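Side-chain contacts in AlkD2 (Streptococcus mutans, PDB 6M9M), which binds inosine-5'-monophosphate and belongs to the HEAT-like repeat family of DNA glycosylases, although its own cellular function is unknown: residues K93-F98 / R124-G129; K106-I111 / R136-E141. All blocks are in the same frame, centred on the assembly; numbering follows the deposited sequence.

Interaction 1 lies about 2 Å from the centre of the chain, in the buried middle of the all-helical fold. Interaction 2 is nearer the periphery, about 14 Å from that centre, and the centres of the two contacts are 12 Å apart. A salt bridge joins them: Asp96 OD2 of interaction 1 is 2.9 Å from Arg136 NH2 of interaction 2. Apolar packing joins them too, since Ile110 CG2 lies 3.9 Å from Phe95 CE1 and also touches Phe98. The inosinic acid is closer to interaction 1, with the side chain of Ala125 about 13 Å from the ligand. Interaction 2 is away from the annotated binding residues.

Interaction 1 (K93-F98 / R124-G129); sequences KAFDEF and RAATEG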
loop_
_atom_site.group_PDB
_atom_site.type_symbol
_atom_site.label_atom_id
_atom_site.label_comp_id
_atom_site.label_asym_id
_atom_site.label_seq_id
_atom_site.Cartn_x
_atom_site.Cartn_y
_atom_site.Cartn_z
ATOM N N LYS A 93 -2.265 0.437 2.999
ATOM C CA LYS A 93 -2.777 1.633 3.663
ATOM C C LYS A 93 -1.702 2.305 4.501
ATOM O O LYS A 93 -1.622 3.541 4.551
ATOM C CB LYS A 93 -3.964 1.266 4.552
ATOM C CG LYS A 93 -5.160 0.761 3.770
ATOM C CD LYS A 93 -6.299 0.271 4.637
ATOM C CE LYS A 93 -7.328 -0.492 3.815
ATOM N NZ LYS A 93 -8.003 0.394 2.831
ATOM N N ALA A 94 -0.877 1.510 5.189
ATOM C CA ALA A 94 0.193 2.084 5.998
ATOM C C ALA A 94 1.247 2.753 5.129
ATOM O O ALA A 94 1.826 3.770 5.526
ATOM C CB ALA A 94 0.820 1.002 6.866
ATOM N N PHE A 95 1.515 2.211 3.941
ATOM C CA PHE A 95 2.433 2.877 3.035
ATOM C C PHE A 95 1.851 4.204 2.556
ATOM O O PHE A 95 2.556 5.218 2.501
ATOM C CB PHE A 95 2.783 1.966 1.847
ATOM C CG PHE A 95 3.791 2.599 0.941
ATOM C CD1 PHE A 95 5.091 2.742 1.368
ATOM C CD2 PHE A 95 3.425 3.146 -0.273
ATOM C CE1 PHE A 95 6.032 3.396 0.605
ATOM C CE2 PHE A 95 4.377 3.803 -1.048
ATOM C CZ PHE A 95 5.672 3.930 -0.607
ATOM N N ASP A 96 0.560 4.227 2.219
ATOM C CA ASP A 96 -0.070 5.495 1.853
ATOM C C ASP A 96 0.020 6.491 2.999
ATOM O O ASP A 96 0.210 7.691 2.774
ATOM C CB ASP A 96 -1.525 5.242 1.447
ATOM C CG ASP A 96 -2.182 6.436 0.812
ATOM O OD1 ASP A 96 -1.540 7.107 -0.014
ATOM O OD2 ASP A 96 -3.373 6.667 1.109
ATOM N N GLU A 97 -0.134 6.011 4.238
ATOM C CA GLU A 97 -0.022 6.876 5.413
ATOM C C GLU A 97 1.362 7.510 5.499
ATOM O O GLU A 97 1.495 8.706 5.787
ATOM C CB GLU A 97 -0.343 6.077 6.676
ATOM C CG GLU A 97 -0.265 6.854 7.971
ATOM C CD GLU A 97 -1.328 7.903 8.112
ATOM O OE1 GLU A 97 -2.416 7.706 7.535
ATOM O OE2 GLU A 97 -1.082 8.907 8.825
ATOM N N PHE A 98 2.412 6.717 5.292
ATOM C CA PHE A 98 3.760 7.274 5.257
ATOM C C PHE A 98 3.848 8.407 4.232
ATOM O O PHE A 98 4.360 9.502 4.520
ATOM C CB PHE A 98 4.799 6.200 4.892
ATOM C CG PHE A 98 6.127 6.804 4.549
ATOM C CD1 PHE A 98 6.927 7.332 5.536
ATOM C CD2 PHE A 98 6.542 6.933 3.231
ATOM C CE1 PHE A 98 8.117 7.952 5.239
ATOM C CE2 PHE A 98 7.729 7.569 2.933
ATOM C CZ PHE A 98 8.522 8.067 3.942
ATOM N N ARG A 124 3.369 -4.364 -4.719
ATOM C CA ARG A 124 1.914 -4.233 -4.757
ATOM C C ARG A 124 1.422 -3.263 -3.691
ATOM O O ARG A 124 0.459 -2.531 -3.921
ATOM C CB ARG A 124 1.255 -5.609 -4.595
ATOM C CG ARG A 124 -0.245 -5.657 -4.909
ATOM C CD ARG A 124 -1.101 -5.396 -3.677
ATOM N NE ARG A 124 -2.506 -5.667 -3.964
ATOM C CZ ARG A 124 -3.501 -5.498 -3.097
ATOM N NH1 ARG A 124 -3.243 -5.039 -1.886
ATOM N NH2 ARG A 124 -4.748 -5.772 -3.451
ATOM N N ALA A 125 2.069 -3.227 -2.517
ATOM C CA ALA A 125 1.614 -2.299 -1.486
ATOM C C ALA A 125 1.698 -0.861 -1.970
ATOM O O ALA A 125 0.805 -0.041 -1.693
ATOM C CB ALA A 125 2.411 -2.479 -0.203
ATOM N N ALA A 126 2.758 -0.531 -2.710
ATOM C CA ALA A 126 2.881 0.825 -3.239
ATOM C C ALA A 126 1.888 1.085 -4.365
ATOM O O ALA A 126 1.235 2.138 -4.394
ATOM C CB ALA A 126 4.308 1.071 -3.717
ATOM N N THR A 127 1.765 0.152 -5.313
ATOM C CA THR A 127 0.850 0.387 -6.424
ATOM C C THR A 127 -0.583 0.500 -5.932
ATOM O O THR A 127 -1.326 1.384 -6.367
ATOM C CB THR A 127 0.968 -0.695 -7.511
ATOM O OG1 THR A 127 0.629 -1.986 -6.990
ATOM C CG2 THR A 127 2.377 -0.713 -8.114
ATOM N N GLU A 128 -0.998 -0.404 -5.046
ATOM C CA GLU A 128 -2.371 -0.431 -4.562
ATOM C C GLU A 128 -2.640 0.657 -3.540
ATOM O O GLU A 128 -3.708 1.279 -3.551
ATOM C CB GLU A 128 -2.674 -1.795 -3.945
ATOM C CG GLU A 128 -4.128 -2.006 -3.553
ATOM C CD GLU A 128 -5.074 -2.228 -4.725
ATOM O OE1 GLU A 128 -4.603 -2.458 -5.871
ATOM O OE2 GLU A 128 -6.292 -2.196 -4.478
ATOM N N GLY A 129 -1.694 0.894 -2.640
ATOM C CA GLY A 129 -1.945 1.805 -1.537
ATOM C C GLY A 129 -2.181 3.237 -1.962
ATOM O O GLY A 129 -2.918 3.963 -1.303
#
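Phe95 meets Ala126 in the apolar part of this contact. One side of the ring, CD2 and CE2, does the touching. CD2 lies 3.8 Å from Ala126 CA, and CE2 lies 3.8 Å from Ala126 CB. The ring thus rests on both the backbone and the methyl group of Ala126, and Ala126 CA comes to it obliquely. CG of Phe95 stands anti to the backbone N (chi1 -177°), and this carries the ring out toward helix 120-129. Ala125 also faces helix 85-102, and its carbonyl O is 4.4 Å from Phe95 CD2. Trp114 and Ile110 of helix 108-115 pack on the same phenyl ring, so three consecutive helices share it.

The second contact sets CB and CG of Asp96 against the carbonyl O of Gly129. Gly129 O lies 3.3 Å from Asp96 CB and is equally close to CG. Both carboxylate oxygens are farther from it, each at 3.7 Å. This is packing rather than a hydrogen bond. The carboxylate has its polar partners elsewhere: OD1 is hydrogen-bonded to Tyr104 OH, and OD2 forms a salt bridge with Arg136 NH2. One partner on each oxygen probably fixes the rotation of the group and would favour its charged form.

Backbone packing completes the contact. Gly129 loses 55 Å² of surface to segment 93-98, close to the 57 Å² that Phe95 loses to segment 124-129. Gly129 presents backbone to Asp96, through its carbonyl O. The segment axes approach to 8.3 Å and cross at -73°.

Phe95 packs on the alanines and Asp96 on Gly129, which joins helices 85-102 and 120-129 in the helical solenoid of the HEAT-like repeat fold.

Interaction 2 (K106-I111 / R136-E141); sequences KALPII and RPYFKE
Tyr138 meets Leu108 at the start of the touching part of loop segment 136-141. Its ring atom CE2 is 3.7 Å from Leu108 CD1, and the same methyl lies 4.0 Å from the phenolic OH. The leucine comes obliquely to the ring, and the two side chains lie roughly perpendicular. Tyr138 has phi 75° and psi -59°, and with the weak bond from Phe139 N to Pro137 O this is consistent with a gamma turn. CG of the tyrosine is anti to its N (chi1 -177°), and the ring is directed at helix 108-115. A weak hydrogen bond runs within the loop from Tyr138 N to Glu141 OE1.

Phe139 follows and reaches deeper. Its CB does not point straight at the helix, but the end of the ring comes close. CZ lies 3.6 Å from Leu108 CD2, which approaches obliquely. The same CZ is 4.1 Å from Ile111 CD1, and this methyl sits at the ring edge, near its plane. Leu108 and Phe139 run antiparallel alongside one another. Leu108 thus divides its two methyls: CD1 goes to the tyrosine and CD2 mainly to the phenylalanine, though it also nears Tyr138 CE2. Tyr138 CD2 stands 4.0 Å above one face of the Phe139 ring, nearer its border than its centre, so the neighbouring aromatics pack together. Outside the segments, Trp133 meets Phe139 edge-to-face, and Ala146 of helix 143-151 touches it.

The chemistry joining the loop to the helix is apolar: methyl groups against aromatic carbons, with 151 Å² buried. Such contacts depend on shape and on the exclusion of water more than on direction. The loop before helix 143-151 is therefore held to Leu108 and Ile111 of helix 108-115 by dispersion and hydrophobic burial.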
loop_
_atom_site.group_PDB
_atom_site.type_symbol
_atom_site.label_atom_id
_atom_site.label_comp_id
_atom_site.label_asym_id
_atom_site.label_seq_id
_atom_site.Cartn_x
_atom_site.Cartn_y
_atom_site.Cartn_z
ATOM N N LYS A 106 7.675 14.683 -1.588
ATOM C CA LYS A 106 8.854 14.337 -0.805
ATOM C C LYS A 106 9.050 12.833 -0.691
ATOM O O LYS A 106 10.179 12.385 -0.485
ATOM C CB LYS A 106 8.794 14.990 0.570
ATOM C CG LYS A 106 9.045 16.496 0.535
ATOM C CD LYS A 106 8.944 17.119 1.920
ATOM C CE LYS A 106 9.310 18.597 1.895
ATOM N NZ LYS A 106 9.449 19.190 3.248
ATOM N N ALA A 107 7.985 12.054 -0.849
ATOM C CA ALA A 107 8.031 10.607 -0.742
ATOM C C ALA A 107 8.482 9.909 -2.022
ATOM O O ALA A 107 8.676 8.691 -1.995
ATOM C CB ALA A 107 6.641 10.075 -0.377
ATOM N N LEU A 108 8.671 10.624 -3.131
ATOM C CA LEU A 108 8.933 9.962 -4.405
ATOM C C LEU A 108 10.099 8.974 -4.349
ATOM O O LEU A 108 9.974 7.877 -4.923
ATOM C CB LEU A 108 9.168 10.985 -5.522
ATOM C CG LEU A 108 7.947 11.816 -5.915
ATOM C CD1 LEU A 108 8.403 12.881 -6.912
ATOM C CD2 LEU A 108 6.853 10.965 -6.522
ATOM N N PRO A 109 11.236 9.272 -3.711
ATOM C CA PRO A 109 12.318 8.267 -3.708
ATOM C C PRO A 109 11.922 6.973 -3.026
ATOM O O PRO A 109 12.370 5.890 -3.434
ATOM C CB PRO A 109 13.462 8.978 -2.974
ATOM C CG PRO A 109 13.187 10.451 -3.185
ATOM C CD PRO A 109 11.687 10.555 -3.127
ATOM N N ILE A 110 11.088 7.052 -1.987
ATOM C CA ILE A 110 10.635 5.854 -1.292
ATOM C C ILE A 110 9.617 5.095 -2.135
ATOM O O ILE A 110 9.650 3.864 -2.208
ATOM C CB ILE A 110 10.071 6.239 0.088
ATOM C CG1 ILE A 110 11.108 6.962 0.936
ATOM C CG2 ILE A 110 9.532 5.021 0.792
ATOM C CD1 ILE A 110 12.346 6.219 1.163
ATOM N N ILE A 111 8.680 5.813 -2.754
ATOM C CA ILE A 111 7.761 5.192 -3.697
ATOM C C ILE A 111 8.554 4.408 -4.741
ATOM O O ILE A 111 8.278 3.230 -5.014
ATOM C CB ILE A 111 6.851 6.263 -4.322
ATOM C CG1 ILE A 111 5.928 6.871 -3.254
ATOM C CG2 ILE A 111 6.027 5.676 -5.455
ATOM C CD1 ILE A 111 5.231 8.129 -3.691
ATOM N N ARG A 136 -4.258 12.019 -5.164
ATOM C CA ARG A 136 -3.350 12.475 -4.121
ATOM C C ARG A 136 -2.602 13.715 -4.566
ATOM O O ARG A 136 -2.398 13.928 -5.762
ATOM C CB ARG A 136 -2.370 11.373 -3.778
ATOM C CG ARG A 136 -3.114 10.337 -2.920
ATOM C CD ARG A 136 -2.677 9.012 -3.151
ATOM N NE ARG A 136 -3.291 8.105 -2.182
ATOM C CZ ARG A 136 -4.532 7.649 -2.235
ATOM N NH1 ARG A 136 -5.356 8.046 -3.205
ATOM N NH2 ARG A 136 -4.944 6.765 -1.336
ATOM N N PRO A 137 -2.207 14.532 -3.597
ATOM C CA PRO A 137 -1.335 15.671 -3.909
ATOM C C PRO A 137 -0.115 15.242 -4.718
ATOM O O PRO A 137 0.353 14.101 -4.644
ATOM C CB PRO A 137 -0.946 16.214 -2.528
ATOM C CG PRO A 137 -2.080 15.777 -1.618
ATOM C CD PRO A 137 -2.523 14.442 -2.158
ATOM N N TYR A 138 0.393 16.198 -5.496
ATOM C CA TYR A 138 1.501 16.040 -6.425
ATOM C C TYR A 138 1.071 15.274 -7.675
ATOM O O TYR A 138 1.170 15.793 -8.792
ATOM C CB TYR A 138 2.744 15.408 -5.798
ATOM C CG TYR A 138 3.856 15.358 -6.825
ATOM C CD1 TYR A 138 4.520 16.516 -7.210
ATOM C CD2 TYR A 138 4.216 14.158 -7.438
ATOM C CE1 TYR A 138 5.506 16.485 -8.156
ATOM C CE2 TYR A 138 5.203 14.118 -8.389
ATOM C CZ TYR A 138 5.845 15.291 -8.748
ATOM O OH TYR A 138 6.843 15.287 -9.690
ATOM N N PHE A 139 0.587 14.045 -7.507
ATOM C CA PHE A 139 0.122 13.285 -8.669
ATOM C C PHE A 139 -1.093 13.927 -9.330
ATOM O O PHE A 139 -1.256 13.834 -10.557
ATOM C CB PHE A 139 -0.142 11.838 -8.270
ATOM C CG PHE A 139 1.095 11.122 -7.810
ATOM C CD1 PHE A 139 2.161 10.948 -8.674
ATOM C CD2 PHE A 139 1.221 10.670 -6.513
ATOM C CE1 PHE A 139 3.325 10.325 -8.252
ATOM C CE2 PHE A 139 2.375 10.044 -6.089
ATOM C CZ PHE A 139 3.417 9.870 -6.960
ATOM N N LYS A 140 -1.955 14.584 -8.551
ATOM C CA LYS A 140 -3.125 15.231 -9.127
ATOM C C LYS A 140 -2.703 16.324 -10.100
ATOM O O LYS A 140 -3.314 16.494 -11.162
ATOM C CB LYS A 140 -3.993 15.810 -8.010
ATOM C CG LYS A 140 -5.155 16.648 -8.507
ATOM C CD LYS A 140 -6.202 16.894 -7.423
ATOM C CE LYS A 140 -5.641 17.548 -6.172
ATOM N NZ LYS A 140 -5.225 16.568 -5.116
ATOM N N GLU A 141 -1.651 17.062 -9.760
ATOM C CA GLU A 141 -1.165 18.132 -10.613
ATOM C C GLU A 141 -0.189 17.651 -11.670
ATOM O O GLU A 141 0.062 18.376 -12.642
ATOM C CB GLU A 141 -0.491 19.221 -9.766
ATOM C CG GLU A 141 -1.419 19.914 -8.784
ATOM C CD GLU A 141 -1.679 19.102 -7.534
ATOM O OE1 GLU A 141 -0.797 18.332 -7.093
ATOM O OE2 GLU A 141 -2.796 19.233 -6.990
#